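Local coordinates for periplasmic binding protein (PDB 4MDY), which probably binds an iron-containing solute outside the cell membrane and delivers it to an ABC transporter for uptake, at residues P120-T125 / A138-Q143; L178-T183 / G187-T192; G269-A274 / P280-Q285. All blocks are in the same frame, centred on the assembly; numbering follows the deposited sequence.

Interaction 1 of 3, residues P120-T125 / A138-Q143; sequences PTVAQT and ATIIGQ
Val122 in strand 121-123 and Ile140 in helix 134-144 bring these two elements together as a strand laid on a helix. The backbones stay well apart: their nearest alpha carbons, Val122 CA and Ile141 CA, are 7.5 Å from each other, a separation bridged by the side chains of Val122 and Ile140. One methyl of Val122 does most of the work. CG1 stands anti to the backbone N (chi1 -174°) and rests along the Ile140 side chain, 3.6 Å from Ile140 CD1, 3.7 Å from Ile140 CG1 and 3.8 Å from Ile140 CG2. The two side chains run alongside in opposite senses, so the valine methyl touches three carbons of the isoleucine. With both torsions of Ile140 near 180° (chi1 -163°, chi2 171°), CD1 reaches past the valine to the peptide of Ala123, where it lies 3.8 Å from Ala123 O. Ile140 CD1 also meets Thr125 CG2 at 4.0 Å. Threonine suits this margin because its methyl can join the apolar packing while OG1 is hydrogen-bonded elsewhere; its backbone N is held by Glu132. Ala123 turns its methyl away from the helix, onto His19 and Phe21. Val17 and His19 also pack on Ile140, and Ile141 is directed to helix 40-46 and Val101. Beta-branched valine and isoleucine are well suited to such an interface, since they are broad close to the backbone. Strand 121-123 borders strand 99-102 in a parallel sheet, and a helix packed on such a sheet is the basic layering of an alpha/beta lobe in solute-binding proteins of this family.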
# COMPACT_ATOMS: atom_id res chain seq x y z
N PRO A 120 -24.13 1.01 -5.38
CA PRO A 120 -23.54 1.64 -4.20
C PRO A 120 -22.02 1.68 -4.31
O PRO A 120 -21.38 0.67 -4.63
CB PRO A 120 -23.99 0.72 -3.07
CG PRO A 120 -25.30 0.19 -3.53
CD PRO A 120 -25.16 0.03 -5.02
N THR A 121 -21.45 2.85 -4.07
CA THR A 121 -20.04 3.11 -4.32
C THR A 121 -19.40 3.62 -3.04
O THR A 121 -19.92 4.54 -2.40
CB THR A 121 -19.89 4.12 -5.48
OG1 THR A 121 -20.37 3.52 -6.69
CG2 THR A 121 -18.44 4.54 -5.67
N VAL A 122 -18.28 3.00 -2.67
CA VAL A 122 -17.54 3.37 -1.46
C VAL A 122 -16.35 4.23 -1.87
O VAL A 122 -15.45 3.77 -2.58
CB VAL A 122 -17.02 2.13 -0.70
CG1 VAL A 122 -16.38 2.54 0.63
CG2 VAL A 122 -18.13 1.12 -0.46
N ALA A 123 -16.36 5.48 -1.41
CA ALA A 123 -15.31 6.46 -1.70
C ALA A 123 -14.32 6.60 -0.55
O ALA A 123 -14.54 6.09 0.56
CB ALA A 123 -15.93 7.82 -1.99
N GLN A 124 -13.24 7.31 -0.84
CA GLN A 124 -12.29 7.72 0.18
C GLN A 124 -13.03 8.45 1.31
O GLN A 124 -14.09 9.05 1.10
CB GLN A 124 -11.19 8.61 -0.41
CG GLN A 124 -11.65 9.96 -0.94
CD GLN A 124 -12.02 9.95 -2.42
OE1 GLN A 124 -12.45 8.92 -2.96
NE2 GLN A 124 -11.85 11.09 -3.07
N THR A 125 -12.49 8.37 2.51
CA THR A 125 -13.20 8.90 3.68
C THR A 125 -13.04 10.40 3.84
O THR A 125 -13.95 11.08 4.32
CB THR A 125 -12.73 8.21 4.98
OG1 THR A 125 -11.30 8.22 5.03
CG2 THR A 125 -13.19 6.78 5.02
N ALA A 138 -9.32 0.21 5.02
CA ALA A 138 -9.72 -1.12 5.47
C ALA A 138 -11.02 -1.05 6.25
O ALA A 138 -11.93 -1.85 6.02
CB ALA A 138 -8.62 -1.74 6.33
N THR A 139 -11.12 -0.09 7.15
CA THR A 139 -12.31 0.03 7.99
C THR A 139 -13.60 0.25 7.19
O THR A 139 -14.59 -0.44 7.43
CB THR A 139 -12.14 1.13 9.05
OG1 THR A 139 -11.01 0.80 9.87
CG2 THR A 139 -13.37 1.21 9.94
N ILE A 140 -13.60 1.20 6.26
CA ILE A 140 -14.83 1.46 5.50
C ILE A 140 -15.19 0.26 4.61
O ILE A 140 -16.36 -0.05 4.47
CB ILE A 140 -14.76 2.77 4.69
CG1 ILE A 140 -16.17 3.20 4.26
CG2 ILE A 140 -13.85 2.64 3.48
CD1 ILE A 140 -16.22 4.58 3.64
N ILE A 141 -14.19 -0.41 4.04
CA ILE A 141 -14.46 -1.59 3.18
C ILE A 141 -15.04 -2.75 4.00
O ILE A 141 -16.00 -3.40 3.57
CB ILE A 141 -13.19 -2.04 2.42
CG1 ILE A 141 -12.79 -0.97 1.41
CG2 ILE A 141 -13.42 -3.38 1.72
CD1 ILE A 141 -11.42 -1.17 0.80
N GLY A 142 -14.46 -2.99 5.17
CA GLY A 142 -14.98 -3.97 6.12
C GLY A 142 -16.43 -3.71 6.48
O GLY A 142 -17.23 -4.64 6.53
N GLN A 143 -16.76 -2.44 6.72
CA GLN A 143 -18.14 -2.05 7.00
C GLN A 143 -19.07 -2.36 5.83
O GLN A 143 -20.11 -2.99 6.00
CB GLN A 143 -18.21 -0.56 7.35
CG GLN A 143 -17.68 -0.27 8.74
CD GLN A 143 -17.49 1.21 9.01
OE1 GLN A 143 -18.15 2.07 8.43
NE2 GLN A 143 -16.58 1.52 9.92

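Interaction 2 of 3, residues L178-T183 / G187-T192; sequences LLLGGT and GGVQAT
Leu180 and Ala191 form a single antiparallel beta bridge, a non-hydrogen-bonded pair in a hairpin-like return of the chain after strand 176-181. Direct backbone bonds flank the pair: Gly181 N to Gln190 O (2.9 Å) and Thr192 N to Leu179 O (3.0 Å), the former reaching its oxygen from above the carbonyl plane. The packed side lies under Leu180. Its CG is anti to the carbonyl carbon (chi1 -54°), which swings CD2 across to Val189 CG1 and Ala191 CB, each 3.8 Å from Leu180 CD2; Leu224 and Ile220 extend this apolar patch. Glycine fits at 181 because the bare CA lets Gln190 CB come close. The other side is wetter. Leu179 CD2 runs alongside Thr192, 3.9 Å from Thr192 OG1, and a water joins Thr192 OG1 to Leu179 O, giving that oxygen a second donor. Farther out, where continued strand pairing would place direct bonds, the backbones part and water steps in. One molecule accepts from Leu179 N and donates to Thr192 O; another accepts from Gln190 N and donates both to Gly181 O and, over 2.7 Å, to Thr183 O.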
# COMPACT_ATOMS: atom_id res chain seq x y z
N LEU A 178 15.44 5.79 6.45
CA LEU A 178 14.79 6.44 5.32
C LEU A 178 14.24 5.36 4.39
O LEU A 178 14.87 4.31 4.20
CB LEU A 178 15.77 7.33 4.54
CG LEU A 178 16.22 8.64 5.20
CD1 LEU A 178 17.38 9.24 4.42
CD2 LEU A 178 15.08 9.64 5.29
N LEU A 179 13.06 5.64 3.84
CA LEU A 179 12.40 4.76 2.90
C LEU A 179 12.40 5.43 1.53
O LEU A 179 11.71 6.44 1.32
CB LEU A 179 10.97 4.48 3.36
CG LEU A 179 10.16 3.56 2.46
CD1 LEU A 179 10.80 2.18 2.40
CD2 LEU A 179 8.72 3.47 2.94
N LEU A 180 13.15 4.85 0.61
CA LEU A 180 13.49 5.49 -0.65
C LEU A 180 12.95 4.71 -1.84
O LEU A 180 12.79 3.50 -1.76
CB LEU A 180 15.02 5.61 -0.78
CG LEU A 180 15.74 6.30 0.40
CD1 LEU A 180 17.23 6.34 0.17
CD2 LEU A 180 15.20 7.71 0.61
N GLY A 181 12.69 5.42 -2.93
CA GLY A 181 12.23 4.79 -4.16
C GLY A 181 13.36 4.00 -4.81
O GLY A 181 14.54 4.30 -4.60
N GLY A 182 12.98 2.99 -5.58
CA GLY A 182 13.95 2.08 -6.20
C GLY A 182 14.64 2.65 -7.43
O GLY A 182 15.60 2.06 -7.92
N THR A 183 14.13 3.76 -7.94
CA THR A 183 14.72 4.47 -9.08
C THR A 183 14.94 5.95 -8.75
O THR A 183 14.22 6.54 -7.93
CB THR A 183 13.85 4.34 -10.34
OG1 THR A 183 12.55 4.91 -10.10
CG2 THR A 183 13.68 2.87 -10.74
N GLY A 187 17.88 12.39 -11.68
CA GLY A 187 19.11 12.43 -10.88
C GLY A 187 18.93 12.58 -9.37
O GLY A 187 19.91 12.53 -8.62
N GLY A 188 17.69 12.78 -8.91
CA GLY A 188 17.39 12.94 -7.49
C GLY A 188 16.83 11.67 -6.88
O GLY A 188 16.44 10.72 -7.58
N VAL A 189 16.80 11.65 -5.55
CA VAL A 189 16.29 10.51 -4.80
C VAL A 189 14.85 10.77 -4.39
O VAL A 189 14.51 11.86 -3.91
CB VAL A 189 17.14 10.26 -3.53
CG1 VAL A 189 16.46 9.25 -2.61
CG2 VAL A 189 18.53 9.78 -3.92
N GLN A 190 14.01 9.76 -4.58
CA GLN A 190 12.63 9.80 -4.15
C GLN A 190 12.51 9.22 -2.75
O GLN A 190 13.13 8.20 -2.44
CB GLN A 190 11.76 9.04 -5.14
CG GLN A 190 11.93 9.58 -6.55
CD GLN A 190 11.00 8.94 -7.54
OE1 GLN A 190 11.29 7.87 -8.08
NE2 GLN A 190 9.88 9.60 -7.81
N ALA A 191 11.72 9.87 -1.90
CA ALA A 191 11.56 9.41 -0.51
C ALA A 191 10.11 9.48 -0.06
O ALA A 191 9.29 10.20 -0.63
CB ALA A 191 12.43 10.24 0.42
N THR A 192 9.80 8.69 0.96
CA THR A 192 8.49 8.72 1.58
C THR A 192 8.59 9.58 2.85
O THR A 192 9.23 9.19 3.83
CB THR A 192 8.00 7.30 1.92
OG1 THR A 192 7.86 6.55 0.70
CG2 THR A 192 6.67 7.35 2.64
O HOH W 1 9.89 6.00 -0.86
O HOH W 2 11.59 8.03 4.54
O HOH W 3 14.89 7.12 -5.42

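Interaction 3 of 3, residues G269-A274 / P280-Q285; sequences GAIAFA and PVVADQ
Val282, Ala270 and Ile271 carry the packing between helices 265-273 and 279-294, whose facing segments run roughly antiparallel at 138°, with axes 8.9 Å apart. Val282 gives the largest share through a single methyl. With CG1 anti to the backbone N (chi1 178°), the other branch, CG2, is left to face the opposing helix. There Val282 CG2 lies 3.7 Å from Ala270 CB and 3.7 Å from Ile271 N, so it reaches the backbone itself. Ala270 suits the spot because its lone methyl is short enough to let the valine in that far; Ala270 CB also meets Val281 CG1 at 3.9 Å, so consecutive valines both bear on it. Ile271 contributes from the flank: its CG1 is 3.9 Å from Val282 CG2, the isoleucine chain lying nearly perpendicular to the valine. Trp68 lies against both Ala270 and Val281. Ala274, just past the end of helix 265-273, has positive phi, and Ser278 OG bonds back to Ala270 O. Gln285 NE2 hydrogen-bonds Glu266, a polar tie between the same two helices. Between the two segments, then, cohesion comes from van der Waals contact of small and beta-branched side chains, depending on fit more than on charge.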
# COMPACT_ATOMS: atom_id res chain seq x y z
N GLY A 269 6.75 -4.48 -3.34
CA GLY A 269 5.31 -4.52 -3.59
C GLY A 269 4.52 -4.51 -2.29
O GLY A 269 3.53 -3.80 -2.17
N ALA A 270 4.97 -5.28 -1.32
CA ALA A 270 4.27 -5.40 -0.04
C ALA A 270 4.22 -4.06 0.69
O ALA A 270 3.19 -3.67 1.20
CB ALA A 270 4.90 -6.48 0.82
N ILE A 271 5.34 -3.33 0.69
CA ILE A 271 5.40 -1.98 1.27
C ILE A 271 4.44 -1.01 0.55
O ILE A 271 3.71 -0.27 1.20
CB ILE A 271 6.84 -1.43 1.23
CG1 ILE A 271 7.73 -2.24 2.17
CG2 ILE A 271 6.87 0.05 1.61
CD1 ILE A 271 9.21 -2.09 1.91
N ALA A 272 4.45 -1.05 -0.78
CA ALA A 272 3.60 -0.20 -1.59
C ALA A 272 2.12 -0.42 -1.32
O ALA A 272 1.37 0.53 -1.17
CB ALA A 272 3.88 -0.43 -3.07
N PHE A 273 1.70 -1.68 -1.25
CA PHE A 273 0.30 -2.01 -1.04
C PHE A 273 -0.19 -1.68 0.37
O PHE A 273 -1.36 -1.32 0.56
CB PHE A 273 0.03 -3.47 -1.37
CG PHE A 273 -0.39 -3.69 -2.78
CD1 PHE A 273 0.54 -3.58 -3.82
CD2 PHE A 273 -1.71 -3.98 -3.09
CE1 PHE A 273 0.15 -3.78 -5.14
CE2 PHE A 273 -2.10 -4.17 -4.40
CZ PHE A 273 -1.17 -4.06 -5.42
N ALA A 274 0.69 -1.82 1.36
CA ALA A 274 0.38 -1.43 2.74
C ALA A 274 -1.03 -1.90 3.14
O ALA A 274 -1.87 -1.11 3.55
CB ALA A 274 0.49 0.08 2.89
N PRO A 280 1.87 -8.15 6.73
CA PRO A 280 2.50 -9.36 7.28
C PRO A 280 3.75 -9.80 6.52
O PRO A 280 4.71 -10.27 7.13
CB PRO A 280 1.39 -10.41 7.20
CG PRO A 280 0.14 -9.61 7.40
CD PRO A 280 0.40 -8.31 6.65
N VAL A 281 3.76 -9.64 5.20
CA VAL A 281 4.95 -9.94 4.39
C VAL A 281 6.11 -9.00 4.75
O VAL A 281 7.27 -9.42 4.82
CB VAL A 281 4.65 -9.85 2.88
CG1 VAL A 281 5.93 -9.99 2.05
CG2 VAL A 281 3.64 -10.92 2.48
N VAL A 282 5.79 -7.73 4.99
CA VAL A 282 6.79 -6.74 5.42
C VAL A 282 7.34 -7.13 6.79
O VAL A 282 8.55 -7.09 7.00
CB VAL A 282 6.21 -5.31 5.44
CG1 VAL A 282 7.24 -4.30 5.94
CG2 VAL A 282 5.68 -4.90 4.07
N ALA A 283 6.46 -7.52 7.71
CA ALA A 283 6.89 -7.92 9.06
C ALA A 283 7.75 -9.19 9.02
O ALA A 283 8.60 -9.38 9.89
CB ALA A 283 5.69 -8.09 9.98
N ASP A 284 7.53 -10.05 8.03
CA ASP A 284 8.36 -11.26 7.87
C ASP A 284 9.73 -10.93 7.30
O ASP A 284 10.75 -11.34 7.85
CB ASP A 284 7.68 -12.28 6.96
CG ASP A 284 6.69 -13.16 7.69
OD1 ASP A 284 6.74 -13.23 8.94
OD2 ASP A 284 5.85 -13.79 7.01
N GLN A 285 9.74 -10.19 6.18
CA GLN A 285 10.95 -10.10 5.35
C GLN A 285 11.86 -8.91 5.64
O GLN A 285 13.07 -8.99 5.41
CB GLN A 285 10.56 -10.10 3.87
CG GLN A 285 9.82 -11.36 3.44
CD GLN A 285 9.65 -11.48 1.93
OE1 GLN A 285 10.36 -10.85 1.15
NE2 GLN A 285 8.70 -12.33 1.51

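Overall arrangement
Along the chain the three contacts follow one another, each closing before the next opens. Interactions 1 and 2 lie on opposite sides of the chain's centre, about 30 Å apart between centres, each on its own parallel sheet. Helix 148-168 falls between them in sequence, as expected for the two-lobed fold of this family with its long connecting helix. Interaction 3 is nearer the middle, its centre about 17 Å from that of interaction 2 and about 22 Å from that of interaction 1. Leu179 CD2 packs 4.1 Å from Ile271 CG2, joining helix 265-273 to the second sheet. Through Phe273, which meets Trp57 and Trp66, this helix also reaches early parts of the chain, consistent with a C-terminal part that ties the lobes together.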